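Local coordinates for fatty acid synthase 1, isoform A (Drosophila melanogaster, PDB 6FN6), which probably builds long-chain saturated fatty acids from acetyl-CoA and malonyl-CoA using NADPH, this chain being its dehydratase, enoylreductase and ketoreductase region, at residues D579-W585 with V876-R881; E924-V930 with A1003-F1009; F1059-S1063 with Y1074-N1078. The contacts are given in a common frame with arbitrary orientation. Residue numbers count along the deposited sequence, not the author numbering.

Interaction 1 (D579-W585 with V876-R881); sequences DLASLKW and VEQAFR
A charged network closes one end of this otherwise apolar contact. Asp579 OD1 lies 3.7 Å from Arg881 NH2, a long salt bridge, and Arg881 NE reaches Glu877 OE2 at 3.5 Å within the helix, a weak bond one turn apart. Leu580 CB sits over one face of the guanidinium, 3.9 Å from Arg881 NH2, while Asp579 meets it at the edge. Asp579 is also the head of an Asx turn, its OD1 accepting from Ala581 N at 2.8 Å. Leu580 to Ser582 then take helical phi/psi, with Ser582 N 3.2 Å from Asp579 O and Leu583 N 3.2 Å from Leu580 O, before the chain extends into strand 583-585. This strand crosses helix 876-881 at 141°, axes 8.8 Å apart; the nearest CA pair is Ala581 and Glu877, 6.0 Å. The apolar part centres on Leu583 (m, t), whose CD1 rests on the face of the Phe880 ring in a CH-pi contact, 3.8 Å from the centroid and 23° off the normal. Leu580 CD2 touches Phe880 CB at 4.1 Å, and Val876 CG2 approaches Trp585 NE1 at 3.8 Å, the indole NH itself bonding to Asp873 O. The arrangement is plain packing in the enoylreductase part; helix 876-881 lies in its zinc-binding dehydrogenase family region. Strand 583-587 forms a two-stranded antiparallel sheet with 570-574, where Val572 and Ala574 back Leu583; helix 613-620 meets Leu580 and Phe880 through Thr619, and strand 913-915 packs on Trp585.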
# COMPACT_ATOMS: atom_id res chain seq x y z
N ASP A 579 -0.20 -34.75 3.99
CA ASP A 579 0.71 -35.60 4.74
C ASP A 579 2.09 -35.71 4.07
O ASP A 579 2.19 -36.11 2.92
CB ASP A 579 0.10 -36.99 4.92
CG ASP A 579 0.84 -37.83 5.95
OD1 ASP A 579 1.98 -37.46 6.32
OD2 ASP A 579 0.28 -38.85 6.41
N LEU A 580 3.14 -35.34 4.80
CA LEU A 580 4.50 -35.38 4.27
C LEU A 580 5.05 -36.81 4.25
O LEU A 580 6.09 -37.07 3.64
CB LEU A 580 5.43 -34.47 5.07
CG LEU A 580 5.47 -33.00 4.63
CD1 LEU A 580 4.08 -32.38 4.63
CD2 LEU A 580 6.43 -32.20 5.50
N ALA A 581 4.36 -37.72 4.93
CA ALA A 581 4.73 -39.13 4.89
C ALA A 581 4.52 -39.68 3.48
O ALA A 581 5.02 -40.75 3.14
CB ALA A 581 3.92 -39.92 5.91
N SER A 582 3.76 -38.94 2.68
CA SER A 582 3.44 -39.35 1.32
C SER A 582 4.62 -39.17 0.37
O SER A 582 4.58 -39.63 -0.77
CB SER A 582 2.23 -38.56 0.82
OG SER A 582 2.49 -37.17 0.82
N LEU A 583 5.66 -38.48 0.82
CA LEU A 583 6.85 -38.28 -0.00
C LEU A 583 7.53 -39.61 -0.29
O LEU A 583 8.05 -40.26 0.62
CB LEU A 583 7.83 -37.32 0.68
CG LEU A 583 7.42 -35.85 0.70
CD1 LEU A 583 8.24 -35.08 1.72
CD2 LEU A 583 7.58 -35.24 -0.69
N LYS A 584 7.53 -40.01 -1.56
CA LYS A 584 8.13 -41.27 -1.95
C LYS A 584 8.78 -41.17 -3.33
O LYS A 584 8.40 -40.33 -4.14
CB LYS A 584 7.08 -42.39 -1.95
CG LYS A 584 6.51 -42.73 -0.58
CD LYS A 584 5.57 -43.94 -0.65
CE LYS A 584 5.09 -44.39 0.72
NZ LYS A 584 4.10 -43.45 1.32
N TRP A 585 9.77 -42.02 -3.58
CA TRP A 585 10.40 -42.08 -4.89
C TRP A 585 9.48 -42.81 -5.87
O TRP A 585 8.89 -43.83 -5.54
CB TRP A 585 11.75 -42.79 -4.81
CG TRP A 585 12.80 -42.00 -4.09
CD1 TRP A 585 13.06 -42.01 -2.76
CD2 TRP A 585 13.73 -41.08 -4.68
NE1 TRP A 585 14.10 -41.16 -2.47
CE2 TRP A 585 14.52 -40.57 -3.63
CE3 TRP A 585 13.96 -40.64 -5.98
CZ2 TRP A 585 15.54 -39.64 -3.86
CZ3 TRP A 585 14.97 -39.72 -6.20
CH2 TRP A 585 15.74 -39.23 -5.14
N VAL A 876 13.96 -38.69 3.16
CA VAL A 876 13.38 -37.52 2.50
C VAL A 876 12.29 -36.90 3.37
O VAL A 876 12.19 -35.67 3.46
CB VAL A 876 12.82 -37.89 1.11
CG1 VAL A 876 12.18 -36.67 0.44
CG2 VAL A 876 13.92 -38.45 0.24
N GLU A 877 11.49 -37.74 4.02
CA GLU A 877 10.43 -37.25 4.90
C GLU A 877 11.04 -36.39 6.00
O GLU A 877 10.65 -35.24 6.20
CB GLU A 877 9.64 -38.41 5.50
CG GLU A 877 8.56 -37.98 6.50
CD GLU A 877 7.85 -39.16 7.14
OE1 GLU A 877 7.94 -40.28 6.59
OE2 GLU A 877 7.20 -38.97 8.19
N GLN A 878 12.02 -36.95 6.71
CA GLN A 878 12.65 -36.27 7.82
C GLN A 878 13.33 -35.00 7.34
O GLN A 878 13.37 -33.99 8.05
CB GLN A 878 13.67 -37.19 8.51
CG GLN A 878 13.06 -38.45 9.10
CD GLN A 878 11.95 -38.16 10.10
OE1 GLN A 878 12.09 -37.30 10.97
NE2 GLN A 878 10.84 -38.87 9.97
N ALA A 879 13.87 -35.05 6.12
CA ALA A 879 14.52 -33.89 5.53
C ALA A 879 13.54 -32.72 5.40
O ALA A 879 13.85 -31.59 5.78
CB ALA A 879 15.10 -34.24 4.17
N PHE A 880 12.36 -33.00 4.87
CA PHE A 880 11.33 -31.98 4.70
C PHE A 880 10.80 -31.46 6.04
O PHE A 880 10.72 -30.26 6.25
CB PHE A 880 10.16 -32.52 3.87
CG PHE A 880 10.34 -32.34 2.39
CD1 PHE A 880 11.20 -33.15 1.67
CD2 PHE A 880 9.64 -31.35 1.72
CE1 PHE A 880 11.36 -32.98 0.31
CE2 PHE A 880 9.79 -31.18 0.36
CZ PHE A 880 10.65 -31.99 -0.34
N ARG A 881 10.44 -32.38 6.93
CA ARG A 881 9.93 -32.00 8.24
C ARG A 881 10.96 -31.17 9.00
O ARG A 881 10.61 -30.28 9.77
CB ARG A 881 9.55 -33.24 9.05
CG ARG A 881 8.29 -33.93 8.54
CD ARG A 881 7.82 -35.04 9.46
NE ARG A 881 6.60 -35.66 8.97
CZ ARG A 881 5.38 -35.14 9.11
NH1 ARG A 881 5.22 -33.97 9.72
NH2 ARG A 881 4.33 -35.78 8.62

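Interaction 2 (E924-V930 with A1003-F1009); sequences EKSYILV and ALVGGIF
Two adjacent parallel strands form the centre of the Rossmann-type sheet of the ketoreductase domain: 926-930, which leads into a glycine-rich GxGxxG turn probably serving NADPH, and 1005-1009. Their axes run 4.8 Å apart at 18°. The register pairs Ser926 with Val1005, then Tyr927 with Gly1007, Ile928 with Ile1008 and Leu929 with Phe1009; the skipped Gly1006 (phi/psi -105/-24) makes a beta bulge. Backbone bonds are Ser926 N to Leu1004 O (2.9 Å), Gly1006 N to Ser926 O (2.8 Å), Ile928 N to Gly1007 O (3.1 Å), Phe1009 N to Ile928 O (2.8 Å) and Val930 N to Phe1009 O (2.8 Å). Apolar packing splits by face: Tyr927 CD1 meets Phe1009 CE2 at 4.0 Å and Leu929 CG meets Phe1009 CD2 at 4.1 Å, while Ile928 CD1 lies 4.1 Å from Val1005 CG2. A CB on Gly1006 or Gly1007 would clash with Tyr927. Ser926, in rotamer p, donates from OG to Ala1003 O at 2.6 Å.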
# COMPACT_ATOMS: atom_id res chain seq x y z
N GLU A 924 5.71 -43.08 -29.23
CA GLU A 924 5.75 -43.28 -30.68
C GLU A 924 4.89 -44.48 -31.10
O GLU A 924 5.10 -45.05 -32.18
CB GLU A 924 7.19 -43.48 -31.15
CG GLU A 924 8.08 -42.28 -30.89
CD GLU A 924 9.50 -42.48 -31.40
OE1 GLU A 924 9.85 -43.63 -31.73
OE2 GLU A 924 10.25 -41.49 -31.46
N LYS A 925 3.94 -44.85 -30.25
CA LYS A 925 3.02 -45.94 -30.56
C LYS A 925 1.58 -45.42 -30.53
O LYS A 925 1.31 -44.37 -29.95
CB LYS A 925 3.18 -47.08 -29.55
CG LYS A 925 4.52 -47.80 -29.64
CD LYS A 925 4.56 -49.02 -28.74
CE LYS A 925 5.85 -49.80 -28.91
NZ LYS A 925 5.87 -51.03 -28.07
N SER A 926 0.68 -46.16 -31.16
CA SER A 926 -0.73 -45.79 -31.16
C SER A 926 -1.49 -46.64 -30.16
O SER A 926 -1.04 -47.72 -29.79
CB SER A 926 -1.34 -45.94 -32.56
OG SER A 926 -1.18 -47.25 -33.06
N TYR A 927 -2.64 -46.15 -29.72
CA TYR A 927 -3.47 -46.87 -28.76
C TYR A 927 -4.93 -46.80 -29.16
O TYR A 927 -5.54 -45.73 -29.19
CB TYR A 927 -3.24 -46.33 -27.35
CG TYR A 927 -1.82 -46.56 -26.91
CD1 TYR A 927 -1.45 -47.77 -26.33
CD2 TYR A 927 -0.84 -45.60 -27.11
CE1 TYR A 927 -0.14 -48.00 -25.93
CE2 TYR A 927 0.47 -45.82 -26.73
CZ TYR A 927 0.82 -47.02 -26.14
OH TYR A 927 2.12 -47.23 -25.77
N ILE A 928 -5.47 -47.97 -29.49
CA ILE A 928 -6.83 -48.10 -29.97
C ILE A 928 -7.76 -48.34 -28.80
O ILE A 928 -7.54 -49.25 -28.01
CB ILE A 928 -6.95 -49.23 -31.00
CG1 ILE A 928 -5.97 -48.99 -32.16
CG2 ILE A 928 -8.37 -49.34 -31.53
CD1 ILE A 928 -5.75 -50.22 -33.02
N LEU A 929 -8.80 -47.52 -28.69
CA LEU A 929 -9.82 -47.71 -27.67
C LEU A 929 -11.17 -47.96 -28.33
O LEU A 929 -11.80 -47.04 -28.85
CB LEU A 929 -9.90 -46.50 -26.74
CG LEU A 929 -8.72 -46.30 -25.79
CD1 LEU A 929 -7.54 -45.65 -26.48
CD2 LEU A 929 -9.14 -45.49 -24.58
N VAL A 930 -11.59 -49.22 -28.33
CA VAL A 930 -12.88 -49.59 -28.91
C VAL A 930 -13.97 -49.08 -27.99
O VAL A 930 -14.01 -49.43 -26.81
CB VAL A 930 -13.00 -51.11 -29.14
CG1 VAL A 930 -14.31 -51.45 -29.82
CG2 VAL A 930 -11.82 -51.61 -29.96
N ALA A 1003 1.00 -45.08 -36.46
CA ALA A 1003 2.10 -45.39 -35.57
C ALA A 1003 1.89 -46.80 -35.06
O ALA A 1003 0.75 -47.22 -34.85
CB ALA A 1003 2.17 -44.40 -34.42
N LEU A 1004 2.98 -47.54 -34.86
CA LEU A 1004 2.88 -48.93 -34.46
C LEU A 1004 2.04 -49.06 -33.19
O LEU A 1004 2.28 -48.37 -32.20
CB LEU A 1004 4.27 -49.53 -34.25
CG LEU A 1004 5.15 -49.53 -35.50
CD1 LEU A 1004 6.53 -50.09 -35.19
CD2 LEU A 1004 4.51 -50.31 -36.63
N VAL A 1005 1.04 -49.94 -33.25
CA VAL A 1005 0.10 -50.13 -32.16
C VAL A 1005 0.81 -50.69 -30.93
O VAL A 1005 1.52 -51.69 -31.01
CB VAL A 1005 -1.06 -51.05 -32.59
CG1 VAL A 1005 -2.04 -51.26 -31.44
CG2 VAL A 1005 -1.77 -50.47 -33.80
N GLY A 1006 0.63 -50.01 -29.80
CA GLY A 1006 1.23 -50.44 -28.55
C GLY A 1006 0.22 -51.07 -27.61
O GLY A 1006 0.58 -51.87 -26.74
N GLY A 1007 -1.05 -50.73 -27.79
CA GLY A 1007 -2.11 -51.25 -26.94
C GLY A 1007 -3.48 -51.20 -27.57
O GLY A 1007 -3.79 -50.30 -28.35
N ILE A 1008 -4.31 -52.18 -27.22
CA ILE A 1008 -5.69 -52.26 -27.67
C ILE A 1008 -6.58 -52.40 -26.44
O ILE A 1008 -6.40 -53.31 -25.64
CB ILE A 1008 -5.90 -53.42 -28.66
CG1 ILE A 1008 -5.15 -53.14 -29.96
CG2 ILE A 1008 -7.40 -53.65 -28.94
CD1 ILE A 1008 -5.15 -54.28 -30.95
N PHE A 1009 -7.53 -51.48 -26.29
CA PHE A 1009 -8.44 -51.49 -25.16
C PHE A 1009 -9.87 -51.68 -25.63
O PHE A 1009 -10.39 -50.90 -26.42
CB PHE A 1009 -8.31 -50.19 -24.35
CG PHE A 1009 -6.90 -49.88 -23.92
CD1 PHE A 1009 -6.44 -50.29 -22.68
CD2 PHE A 1009 -6.05 -49.19 -24.76
CE1 PHE A 1009 -5.14 -50.01 -22.29
CE2 PHE A 1009 -4.75 -48.91 -24.37
CZ PHE A 1009 -4.30 -49.32 -23.14

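Interaction 3 (F1059-S1063 with Y1074-N1078); sequences FSSVS and YGLAN
This is a polar strand-end-to-helix contact in the ketoreductase domain, where the chain leaving parallel strand 1055-1060 faces the start of helix 1072-1090. Asn1078 (m) does most of the bonding: its ND2 donates to Ser1061 O at 2.8 Å, and its OD1 accepts from Ser1060 OG, rotamer p, at 3.1 Å. One helical turn earlier, Tyr1074 (t) extends beside the extended backbone of Ser1060 and Ser1061. Its OH takes a weak bond from Ser1061 N at 3.5 Å, and its ring presents an edge to Ser1061 O, 3.3 Å from CE2. Gly1075 and Ser1063, the latter poorly ordered, have the nearest CA pair, 4.8 Å. Ser1061, 13 residues before Tyr1074, and the YxxxN pattern match the ketoreductases of animal fatty acid synthases and modular polyketide synthases, where YxxxN replaces the YxxxK of classical short-chain dehydrogenases; Ser1061, Tyr1074 and Asn1078 are probably the active-site counterparts. In these coordinates Ser1061 OG and Tyr1074 OH are 5.8 Å apart, and residues 1064-1070 between the segments are not modelled. Strand 1096-1099 flanks the contact, its Gln1099 touching Ser1060 and Asn1078, while Lys1035 of helix 1034-1049 covers Tyr1074 and Thr501 of helix 496-504 touches Ser1063.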
# COMPACT_ATOMS: atom_id res chain seq x y z
N PHE A 1059 -12.26 -54.42 -20.73
CA PHE A 1059 -12.96 -53.95 -19.53
C PHE A 1059 -14.43 -54.34 -19.53
O PHE A 1059 -15.06 -54.43 -20.59
CB PHE A 1059 -12.83 -52.43 -19.39
CG PHE A 1059 -11.43 -51.96 -19.17
CD1 PHE A 1059 -10.91 -51.88 -17.89
CD2 PHE A 1059 -10.63 -51.59 -20.24
CE1 PHE A 1059 -9.62 -51.44 -17.68
CE2 PHE A 1059 -9.34 -51.15 -20.04
CZ PHE A 1059 -8.83 -51.08 -18.75
N SER A 1060 -14.98 -54.56 -18.34
CA SER A 1060 -16.39 -54.92 -18.18
C SER A 1060 -16.76 -55.03 -16.71
O SER A 1060 -15.91 -54.94 -15.83
CB SER A 1060 -16.69 -56.24 -18.90
OG SER A 1060 -15.82 -57.26 -18.46
N SER A 1061 -18.06 -55.22 -16.44
CA SER A 1061 -18.55 -55.45 -15.09
C SER A 1061 -19.02 -56.90 -14.94
O SER A 1061 -19.26 -57.59 -15.93
CB SER A 1061 -19.70 -54.49 -14.77
OG SER A 1061 -20.15 -54.67 -13.44
N VAL A 1062 -19.16 -57.35 -13.70
CA VAL A 1062 -19.58 -58.72 -13.42
C VAL A 1062 -21.07 -58.89 -13.70
O VAL A 1062 -21.86 -57.97 -13.47
CB VAL A 1062 -19.25 -59.12 -11.96
CG1 VAL A 1062 -19.65 -60.57 -11.69
CG2 VAL A 1062 -17.77 -58.91 -11.67
N SER A 1063 -21.44 -60.08 -14.18
CA SER A 1063 -22.83 -60.41 -14.46
C SER A 1063 -23.53 -59.32 -15.27
O SER A 1063 -24.53 -59.58 -15.94
CB SER A 1063 -23.59 -60.66 -13.15
OG SER A 1063 -23.59 -59.51 -12.32
N TYR A 1074 -24.76 -60.86 -21.27
CA TYR A 1074 -23.63 -60.03 -20.85
C TYR A 1074 -22.62 -60.92 -20.14
O TYR A 1074 -21.42 -60.81 -20.36
CB TYR A 1074 -24.09 -58.89 -19.94
CG TYR A 1074 -23.04 -57.83 -19.73
CD1 TYR A 1074 -22.82 -56.84 -20.69
CD2 TYR A 1074 -22.25 -57.81 -18.59
CE1 TYR A 1074 -21.86 -55.87 -20.51
CE2 TYR A 1074 -21.28 -56.84 -18.40
CZ TYR A 1074 -21.09 -55.87 -19.37
OH TYR A 1074 -20.13 -54.90 -19.19
N GLY A 1075 -23.13 -61.82 -19.29
CA GLY A 1075 -22.27 -62.74 -18.57
C GLY A 1075 -21.48 -63.63 -19.51
O GLY A 1075 -20.33 -63.96 -19.25
N LEU A 1076 -22.11 -64.01 -20.62
CA LEU A 1076 -21.46 -64.86 -21.61
C LEU A 1076 -20.42 -64.08 -22.39
O LEU A 1076 -19.43 -64.64 -22.86
CB LEU A 1076 -22.50 -65.47 -22.56
CG LEU A 1076 -23.33 -66.62 -21.99
CD1 LEU A 1076 -24.51 -66.94 -22.90
CD2 LEU A 1076 -22.47 -67.85 -21.78
N ALA A 1077 -20.64 -62.78 -22.55
CA ALA A 1077 -19.68 -61.92 -23.21
C ALA A 1077 -18.41 -61.84 -22.36
O ALA A 1077 -17.30 -61.84 -22.89
CB ALA A 1077 -20.25 -60.53 -23.45
N ASN A 1078 -18.59 -61.77 -21.05
CA ASN A 1078 -17.47 -61.79 -20.12
C ASN A 1078 -16.70 -63.10 -20.25
O ASN A 1078 -15.48 -63.10 -20.43
CB ASN A 1078 -17.94 -61.61 -18.68
CG ASN A 1078 -18.37 -60.19 -18.38
OD1 ASN A 1078 -18.10 -59.27 -19.15
ND2 ASN A 1078 -19.03 -60.00 -17.24

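Along the chain the three contacts follow in series, each closing before the next opens. Interaction 1 belongs to the enoylreductase part and stands apart: its centre is about 37 Å from that of interaction 2 and about 42 Å from that of interaction 3, with nearest atoms about 22 and 23 Å away. Interactions 2 and 3 share the ketoreductase domain, with centres about 23 Å apart. Their strands 1005-1011 and 1055-1060 are sheet neighbours, and Phe1009 CD1 packs on Phe1059 CE2 at 4.0 Å. The glycine-rich turn follows strand 926-930 and Ser1061 follows strand 1055-1060, both at C-terminal ends of parallel strands, where helix 1072-1090 brings up Tyr1074 and Asn1078, consistent with cofactor and substrate meeting there.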